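Local coordinates for abhydrolase domain-containing protein (Exiguobacterium antarcticum, PDB 5H3H) that probably hydrolyses ester bonds as an alpha/beta-hydrolase esterase, and may also act as a perhydrolase, at residues L103-L106 / S112-S115. Residues are numbered along the deposited sequence; the frame is centred on the assembly and turned at random.
Sequences LKYL and SNVS
Across the contact Y105 and L106, on helix 97-109, face V114, the first residue of strand 114-120, and the nearest CA atoms, L106 CA and V114 CA, are 8.5 Å apart, a gap that side chains bridge without any direct hydrogen bond. The two elements are consecutive in the beta-alpha-beta crossover 90-95, 97-109, 114-120 of the alpha/beta hydrolase fold, and the contact joins the helix to the start of the strand that follows it, with five residues between the two segments. V114 is the apolar centre, and a single methyl does the touching. With CG1 anti to the backbone N (chi1 179°), CG2 lies anti to the carbonyl carbon and rests against both helix residues. It meets L106 CD1 at 3.7 Å, the leucine side chain crossing that of V114 at roughly a right angle. The same CG2 lies 3.8 Å from Y105 CE2, near the plane of the ring, so the methyl abuts the aromatic edge and does not sit over a face. L92 of the neighbouring strand 90-95 touches both Y105 and V114, while I82 of helix 71-85 also contacts the tyrosine. Y105 has CG anti to its own N (chi1 161°), which carries the ring from the helix toward the loop leading into strand 114-120. Its hydroxyl is thereby placed for a polar link at the end of this apolar patch: one water stands 2.7 Å from Y105 OH and accepts a hydrogen bond from the backbone N of N113 at 3.0 Å.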
loop_
_atom_site.group_PDB
_atom_site.type_symbol
_atom_site.label_atom_id
_atom_site.label_comp_id
_atom_site.label_asym_id
_atom_site.label_seq_id
_atom_site.Cartn_x
_atom_site.Cartn_y
_atom_site.Cartn_z
ATOM N N LEU B 103 6.630 -2.062 -9.799
ATOM C CA LEU B 103 5.377 -1.288 -9.687
ATOM C C LEU B 103 4.314 -1.988 -8.819
ATOM O O LEU B 103 3.704 -1.349 -7.911
ATOM C CB LEU B 103 4.806 -0.943 -11.077
ATOM C CG LEU B 103 5.671 0.075 -11.825
ATOM C CD1 LEU B 103 5.466 0.039 -13.339
ATOM C CD2 LEU B 103 5.419 1.495 -11.346
ATOM N N LYS B 104 4.098 -3.283 -9.094
ATOM C CA LYS B 104 3.097 -4.061 -8.397
ATOM C C LYS B 104 3.439 -4.136 -6.900
ATOM O O LYS B 104 2.532 -4.104 -6.057
ATOM C CB LYS B 104 3.056 -5.492 -8.950
ATOM C CG LYS B 104 1.867 -6.344 -8.524
ATOM C CD LYS B 104 0.547 -5.660 -8.798
ATOM C CE LYS B 104 -0.541 -6.643 -9.222
ATOM N NZ LYS B 104 -1.573 -5.870 -9.988
ATOM N N TYR B 105 4.734 -4.280 -6.616
ATOM C CA TYR B 105 5.231 -4.292 -5.270
ATOM C C TYR B 105 4.911 -2.989 -4.581
ATOM O O TYR B 105 4.477 -2.979 -3.381
ATOM C CB TYR B 105 6.727 -4.465 -5.246
ATOM C CG TYR B 105 7.290 -4.020 -3.907
ATOM C CD1 TYR B 105 7.110 -4.784 -2.739
ATOM C CD2 TYR B 105 7.933 -2.781 -3.785
ATOM C CE1 TYR B 105 7.615 -4.359 -1.502
ATOM C CE2 TYR B 105 8.414 -2.349 -2.584
ATOM C CZ TYR B 105 8.222 -3.116 -1.415
ATOM O OH TYR B 105 8.688 -2.659 -0.194
ATOM N N LEU B 106 5.158 -1.885 -5.292
ATOM C CA LEU B 106 4.789 -0.548 -4.697
ATOM C C LEU B 106 3.281 -0.397 -4.450
ATOM O O LEU B 106 2.888 0.141 -3.403
ATOM C CB LEU B 106 5.299 0.599 -5.532
ATOM C CG LEU B 106 6.644 1.295 -5.305
ATOM C CD1 LEU B 106 7.566 0.816 -4.197
ATOM C CD2 LEU B 106 7.384 1.490 -6.623
ATOM N N SER B 112 6.844 2.880 1.889
ATOM C CA SER B 112 7.620 3.277 3.111
ATOM C C SER B 112 9.071 2.810 3.192
ATOM O O SER B 112 9.858 3.454 3.870
ATOM C CB SER B 112 6.917 2.861 4.407
ATOM O OG SER B 112 7.476 3.626 5.497
ATOM N N ASN B 113 9.454 1.723 2.492
ATOM C CA ASN B 113 10.879 1.272 2.487
ATOM C C ASN B 113 11.674 1.729 1.290
ATOM O O ASN B 113 12.874 1.466 1.223
ATOM C CB ASN B 113 10.936 -0.273 2.511
ATOM C CG ASN B 113 10.368 -0.847 3.804
ATOM O OD1 ASN B 113 10.992 -0.751 4.840
ATOM N ND2 ASN B 113 9.174 -1.389 3.744
ATOM N N VAL B 114 11.013 2.352 0.325
ATOM C CA VAL B 114 11.666 2.694 -0.997
ATOM C C VAL B 114 11.816 4.199 -1.179
ATOM O O VAL B 114 10.843 4.933 -1.177
ATOM C CB VAL B 114 10.840 2.187 -2.189
ATOM C CG1 VAL B 114 11.476 2.548 -3.547
ATOM C CG2 VAL B 114 10.624 0.710 -2.071
ATOM N N SER B 115 13.035 4.648 -1.358
ATOM C CA SER B 115 13.291 6.067 -1.607
ATOM C C SER B 115 13.177 6.478 -3.098
ATOM O O SER B 115 12.752 7.595 -3.410
ATOM C CB SER B 115 14.648 6.409 -1.078
ATOM O OG SER B 115 15.633 5.973 -1.971
HETATM O O HOH W 1 8.026 -0.187 0.677
#